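Local coordinates for ribosomal protein s2-related protein (Deinococcus radiodurans, PDB 2JH3) that binds a [4Fe-4S] cluster and, with its chelatase-like fold, may act as a sirohydrochlorin ferrochelatase, at residues W392-V406 / E452-V465. Residues are numbered along the deposited sequence; the frame is centred on the assembly and turned at random.
Sequences WMSTARRQTGTLARV and EACTVLLAAVRDEV. With SF4 (iron/sulfur cluster), chain E.
One carboxylate oxygen, E452 OE2, takes three bonds, from T395 and R398. R398 grips E452 OE2 end-on, with NH1 at 3.0 Å and NH2 at 3.2 Å; the oxygen lies in the guanidinium plane, while the carboxylate stands nearly perpendicular, at 86°. T395 OG1 donates to the anti lone pair of E452 OE2 (2.9 Å) and accepts from a water that in turn binds A453 N. The other oxygen, E452 OE1, pairs with R56, and R398 NE with E87. A glutamine in place of E452 would carry no charge and would probably leave R398 and R56 without their shared carboxylate. Deeper in, L458 CD2 reaches both T395 CG2 and W392 CH2, each at 3.8 Å. The W392 side chain starts out away from 452-465, but with CG anti to the backbone N (chi1 161°) its ring end comes back to meet A453 CB at the edge. Beyond L458, V406 CG1 packs on L458 O, and L403 CD1 lies against R462 CD at 4.0 Å. Helices 392-398 and 455-465 cross at -78° within the iron-sulfur domain. C454 SG binds iron FE2 of the cluster and N-caps the second helix through a weak bond from L457 N, while helix 411-422 packs against W392 and A460.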
loop_
_atom_site.group_PDB
_atom_site.type_symbol
_atom_site.label_atom_id
_atom_site.label_comp_id
_atom_site.label_asym_id
_atom_site.label_seq_id
_atom_site.Cartn_x
_atom_site.Cartn_y
_atom_site.Cartn_z
ATOM N N TRP A 392 -13.026 -19.804 -5.579
ATOM C CA TRP A 392 -12.176 -19.297 -6.623
ATOM C C TRP A 392 -12.455 -19.906 -8.000
ATOM O O TRP A 392 -12.571 -19.185 -8.999
ATOM C CB TRP A 392 -10.697 -19.510 -6.264
ATOM C CG TRP A 392 -9.867 -19.417 -7.449
ATOM C CD1 TRP A 392 -9.488 -20.453 -8.320
ATOM C CD2 TRP A 392 -9.371 -18.221 -8.023
ATOM N NE1 TRP A 392 -8.700 -19.919 -9.357
ATOM C CE2 TRP A 392 -8.647 -18.569 -9.207
ATOM C CE3 TRP A 392 -9.433 -16.887 -7.655
ATOM C CZ2 TRP A 392 -8.031 -17.633 -9.983
ATOM C CZ3 TRP A 392 -8.808 -15.961 -8.447
ATOM C CH2 TRP A 392 -8.159 -16.324 -9.620
ATOM N N MET A 393 -12.560 -21.231 -8.094
ATOM C CA MET A 393 -12.646 -21.838 -9.441
ATOM C C MET A 393 -13.925 -21.426 -10.185
ATOM O O MET A 393 -13.972 -21.277 -11.400
ATOM C CB MET A 393 -12.552 -23.374 -9.350
ATOM C CG MET A 393 -11.546 -23.979 -10.403
ATOM S SD MET A 393 -11.426 -23.162 -12.065
ATOM C CE MET A 393 -9.611 -23.105 -12.189
ATOM N N SER A 394 -14.991 -21.240 -9.442
ATOM C CA SER A 394 -16.175 -20.682 -9.994
ATOM C C SER A 394 -16.063 -19.216 -10.592
ATOM O O SER A 394 -16.509 -18.935 -11.730
ATOM C CB SER A 394 -17.252 -20.818 -8.914
ATOM O OG SER A 394 -18.372 -20.230 -9.423
ATOM N N THR A 395 -15.445 -18.285 -9.852
ATOM C CA THR A 395 -15.079 -17.005 -10.430
ATOM C C THR A 395 -14.248 -17.156 -11.670
ATOM O O THR A 395 -14.551 -16.521 -12.686
ATOM C CB THR A 395 -14.255 -16.174 -9.419
ATOM O OG1 THR A 395 -14.932 -16.173 -8.195
ATOM C CG2 THR A 395 -14.022 -14.723 -9.870
ATOM N N ALA A 396 -13.148 -17.924 -11.593
ATOM C CA ALA A 396 -12.197 -18.049 -12.694
ATOM C C ALA A 396 -12.885 -18.570 -13.977
ATOM O O ALA A 396 -12.624 -18.067 -15.068
ATOM C CB ALA A 396 -11.044 -18.958 -12.301
ATOM N N ARG A 397 -13.745 -19.570 -13.796
ATOM C CA ARG A 397 -14.495 -20.208 -14.887
ATOM C C ARG A 397 -15.482 -19.265 -15.591
ATOM O O ARG A 397 -15.764 -19.492 -16.770
ATOM C CB ARG A 397 -15.289 -21.385 -14.365
ATOM C CG ARG A 397 -14.544 -22.659 -14.292
ATOM C CD ARG A 397 -15.497 -23.748 -13.817
ATOM N NE ARG A 397 -16.362 -24.366 -14.831
ATOM C CZ ARG A 397 -15.943 -25.159 -15.828
ATOM N NH1 ARG A 397 -14.648 -25.362 -16.023
ATOM N NH2 ARG A 397 -16.820 -25.713 -16.665
ATOM N N ARG A 398 -16.043 -18.254 -14.911
ATOM C CA ARG A 398 -16.915 -17.309 -15.628
ATOM C C ARG A 398 -16.169 -16.466 -16.670
ATOM O O ARG A 398 -16.804 -15.968 -17.633
ATOM C CB ARG A 398 -17.599 -16.305 -14.714
ATOM C CG ARG A 398 -18.571 -16.869 -13.771
ATOM C CD ARG A 398 -19.499 -15.774 -13.168
ATOM N NE ARG A 398 -18.764 -14.647 -12.615
ATOM C CZ ARG A 398 -18.340 -14.579 -11.349
ATOM N NH1 ARG A 398 -18.589 -15.547 -10.510
ATOM N NH2 ARG A 398 -17.651 -13.552 -10.940
ATOM N N GLN A 399 -14.861 -16.278 -16.470
ATOM C CA GLN A 399 -14.085 -15.297 -17.215
ATOM C C GLN A 399 -13.745 -15.790 -18.630
ATOM O O GLN A 399 -13.695 -17.017 -18.896
ATOM C CB GLN A 399 -12.810 -14.878 -16.442
ATOM C CG GLN A 399 -12.972 -14.592 -14.906
ATOM C CD GLN A 399 -14.013 -13.581 -14.607
ATOM O OE1 GLN A 399 -14.793 -13.750 -13.684
ATOM N NE2 GLN A 399 -14.067 -12.504 -15.411
ATOM N N THR A 400 -13.567 -14.802 -19.524
ATOM C CA THR A 400 -13.393 -14.962 -20.999
ATOM C C THR A 400 -12.315 -13.934 -21.468
ATOM O O THR A 400 -11.951 -13.040 -20.727
ATOM C CB THR A 400 -14.739 -14.805 -21.831
ATOM O OG1 THR A 400 -15.532 -13.692 -21.385
ATOM C CG2 THR A 400 -15.592 -15.996 -21.731
ATOM N N GLY A 401 -11.723 -14.132 -22.649
ATOM C CA GLY A 401 -10.745 -13.201 -23.165
ATOM C C GLY A 401 -9.386 -13.488 -22.592
ATOM O O GLY A 401 -9.108 -14.608 -22.164
ATOM N N THR A 402 -8.562 -12.449 -22.520
ATOM C CA THR A 402 -7.248 -12.534 -21.877
ATOM C C THR A 402 -7.355 -12.989 -20.400
ATOM O O THR A 402 -6.481 -13.695 -19.894
ATOM C CB THR A 402 -6.578 -11.166 -21.828
ATOM O OG1 THR A 402 -7.393 -10.276 -21.028
ATOM C CG2 THR A 402 -6.413 -10.599 -23.226
ATOM N N LEU A 403 -8.439 -12.593 -19.728
ATOM C CA LEU A 403 -8.665 -12.988 -18.325
ATOM C C LEU A 403 -8.926 -14.477 -18.078
ATOM O O LEU A 403 -8.762 -14.950 -16.948
ATOM C CB LEU A 403 -9.849 -12.209 -17.728
ATOM C CG LEU A 403 -9.811 -11.916 -16.239
ATOM C CD1 LEU A 403 -8.496 -11.331 -15.712
ATOM C CD2 LEU A 403 -10.961 -10.937 -15.932
ATOM N N ALA A 404 -9.388 -15.224 -19.077
ATOM C CA ALA A 404 -9.668 -16.659 -18.847
ATOM C C ALA A 404 -8.426 -17.438 -18.431
ATOM O O ALA A 404 -8.485 -18.529 -17.919
ATOM C CB ALA A 404 -10.183 -17.265 -20.074
ATOM N N ARG A 405 -7.298 -16.896 -18.800
ATOM C CA ARG A 405 -6.005 -17.385 -18.384
ATOM C C ARG A 405 -5.903 -17.597 -16.858
ATOM O O ARG A 405 -5.102 -18.420 -16.417
ATOM C CB ARG A 405 -4.971 -16.367 -18.854
ATOM C CG ARG A 405 -3.707 -16.890 -19.288
ATOM C CD ARG A 405 -3.758 -17.572 -20.657
ATOM N NE ARG A 405 -2.689 -18.570 -20.649
ATOM C CZ ARG A 405 -2.821 -19.872 -20.902
ATOM N NH1 ARG A 405 -3.990 -20.441 -21.305
ATOM N NH2 ARG A 405 -1.731 -20.611 -20.768
ATOM N N VAL A 406 -6.728 -16.899 -16.045
ATOM C CA VAL A 406 -6.753 -17.199 -14.585
ATOM C C VAL A 406 -7.076 -18.656 -14.280
ATOM O O VAL A 406 -6.702 -19.175 -13.233
ATOM C CB VAL A 406 -7.743 -16.256 -13.766
ATOM C CG1 VAL A 406 -7.271 -14.825 -13.842
ATOM C CG2 VAL A 406 -9.145 -16.380 -14.207
ATOM N N GLU A 452 -15.842 -13.150 -2.245
ATOM C CA GLU A 452 -15.512 -13.566 -3.631
ATOM C C GLU A 452 -14.269 -12.778 -4.099
ATOM O O GLU A 452 -14.132 -11.571 -3.798
ATOM C CB GLU A 452 -16.702 -13.353 -4.618
ATOM C CG GLU A 452 -16.394 -13.990 -5.969
ATOM C CD GLU A 452 -17.507 -13.952 -6.940
ATOM O OE1 GLU A 452 -18.528 -13.331 -6.643
ATOM O OE2 GLU A 452 -17.356 -14.587 -7.968
ATOM N N ALA A 453 -13.368 -13.458 -4.796
ATOM C CA ALA A 453 -12.282 -12.832 -5.423
ATOM C C ALA A 453 -12.739 -11.699 -6.321
ATOM O O ALA A 453 -13.570 -11.881 -7.212
ATOM C CB ALA A 453 -11.432 -13.823 -6.169
ATOM N N CYS A 454 -12.111 -10.532 -6.110
ATOM C CA CYS A 454 -12.407 -9.268 -6.850
ATOM C C CYS A 454 -11.652 -9.064 -8.195
ATOM O O CYS A 454 -10.700 -9.809 -8.543
ATOM C CB CYS A 454 -12.157 -8.037 -5.921
ATOM S SG CYS A 454 -10.466 -7.725 -5.650
ATOM N N THR A 455 -12.049 -8.060 -8.966
ATOM C CA THR A 455 -11.427 -7.887 -10.290
ATOM C C THR A 455 -9.945 -7.528 -10.184
ATOM O O THR A 455 -9.193 -7.877 -11.053
ATOM C CB THR A 455 -12.144 -6.872 -11.230
ATOM O OG1 THR A 455 -12.211 -5.634 -10.584
ATOM C CG2 THR A 455 -13.562 -7.366 -11.543
ATOM N N VAL A 456 -9.527 -6.890 -9.092
ATOM C CA VAL A 456 -8.121 -6.503 -8.933
ATOM C C VAL A 456 -7.252 -7.758 -8.699
ATOM O O VAL A 456 -6.144 -7.894 -9.301
ATOM C CB VAL A 456 -7.951 -5.429 -7.869
ATOM C CG1 VAL A 456 -6.462 -5.248 -7.454
ATOM C CG2 VAL A 456 -8.480 -4.068 -8.386
ATOM N N LEU A 457 -7.744 -8.691 -7.880
ATOM C CA LEU A 457 -7.050 -9.939 -7.643
ATOM C C LEU A 457 -7.039 -10.827 -8.894
ATOM O O LEU A 457 -6.006 -11.442 -9.189
ATOM C CB LEU A 457 -7.699 -10.729 -6.487
ATOM C CG LEU A 457 -7.153 -12.152 -6.229
ATOM C CD1 LEU A 457 -5.635 -12.075 -5.945
ATOM C CD2 LEU A 457 -7.820 -12.794 -5.028
ATOM N N LEU A 458 -8.163 -10.871 -9.634
ATOM C CA LEU A 458 -8.207 -11.652 -10.894
ATOM C C LEU A 458 -7.158 -11.134 -11.881
ATOM O O LEU A 458 -6.441 -11.900 -12.514
ATOM C CB LEU A 458 -9.570 -11.561 -11.554
ATOM C CG LEU A 458 -10.686 -12.260 -10.834
ATOM C CD1 LEU A 458 -12.040 -11.788 -11.265
ATOM C CD2 LEU A 458 -10.592 -13.736 -11.030
ATOM N N ALA A 459 -7.060 -9.832 -12.040
ATOM C CA ALA A 459 -6.005 -9.287 -12.942
ATOM C C ALA A 459 -4.561 -9.576 -12.479
ATOM O O ALA A 459 -3.629 -9.789 -13.287
ATOM C CB ALA A 459 -6.220 -7.777 -13.060
ATOM N N ALA A 460 -4.352 -9.564 -11.172
ATOM C CA ALA A 460 -3.006 -9.882 -10.606
ATOM C C ALA A 460 -2.661 -11.370 -10.852
ATOM O O ALA A 460 -1.486 -11.722 -11.150
ATOM C CB ALA A 460 -2.963 -9.547 -9.111
ATOM N N VAL A 461 -3.664 -12.244 -10.749
ATOM C CA VAL A 461 -3.425 -13.641 -11.025
ATOM C C VAL A 461 -3.188 -13.853 -12.508
ATOM O O VAL A 461 -2.261 -14.596 -12.928
ATOM C CB VAL A 461 -4.584 -14.557 -10.545
ATOM C CG1 VAL A 461 -4.340 -15.970 -11.040
ATOM C CG2 VAL A 461 -4.631 -14.549 -9.046
ATOM N N ARG A 462 -3.976 -13.169 -13.340
ATOM C CA ARG A 462 -3.667 -13.175 -14.798
ATOM C C ARG A 462 -2.194 -12.790 -15.087
ATOM O O ARG A 462 -1.511 -13.520 -15.773
ATOM C CB ARG A 462 -4.612 -12.264 -15.569
ATOM C CG ARG A 462 -4.361 -12.226 -17.130
ATOM C CD ARG A 462 -5.059 -10.994 -17.700
ATOM N NE ARG A 462 -4.484 -9.879 -16.991
ATOM C CZ ARG A 462 -5.009 -8.678 -16.817
ATOM N NH1 ARG A 462 -6.154 -8.373 -17.351
ATOM N NH2 ARG A 462 -4.358 -7.781 -16.081
ATOM N N ASP A 463 -1.677 -11.708 -14.516
ATOM C CA ASP A 463 -0.294 -11.319 -14.751
ATOM C C ASP A 463 0.695 -12.343 -14.254
ATOM O O ASP A 463 1.690 -12.607 -14.912
ATOM C CB ASP A 463 0.019 -10.014 -14.062
ATOM C CG ASP A 463 -0.859 -8.901 -14.538
ATOM O OD1 ASP A 463 -1.401 -8.994 -15.667
ATOM O OD2 ASP A 463 -1.021 -7.927 -13.766
ATOM N N GLU A 464 0.405 -12.968 -13.128
ATOM C CA GLU A 464 1.297 -13.991 -12.608
ATOM C C GLU A 464 1.409 -15.197 -13.534
ATOM O O GLU A 464 2.504 -15.616 -13.881
ATOM C CB GLU A 464 0.840 -14.409 -11.230
ATOM C CG GLU A 464 1.708 -15.459 -10.520
ATOM C CD GLU A 464 3.142 -14.990 -10.227
ATOM O OE1 GLU A 464 3.428 -13.752 -10.190
ATOM O OE2 GLU A 464 3.988 -15.907 -10.061
ATOM N N VAL A 465 0.286 -15.774 -13.906
ATOM C CA VAL A 465 0.264 -16.852 -14.884
ATOM C C VAL A 465 1.059 -16.396 -16.167
ATOM O O VAL A 465 1.953 -17.112 -16.636
ATOM C CB VAL A 465 -1.198 -17.276 -15.201
ATOM C CG1 VAL A 465 -1.230 -18.332 -16.292
ATOM C CG2 VAL A 465 -1.901 -17.810 -13.955
HETATM FE FE1 SF4 E . -11.385 -9.781 -1.415
HETATM FE FE2 SF4 E . -10.201 -8.309 -3.366
HETATM FE FE3 SF4 E . -10.049 -7.548 -0.775
HETATM FE FE4 SF4 E . -8.661 -9.742 -1.631
HETATM S S1 SF4 E . -8.307 -7.549 -2.320
HETATM S S2 SF4 E . -9.912 -9.620 0.302
HETATM S S3 SF4 E . -10.151 -10.632 -3.173
HETATM S S4 SF4 E . -11.965 -7.563 -2.046
HETATM O O HOH W 1 -13.923 -16.305 -5.522
#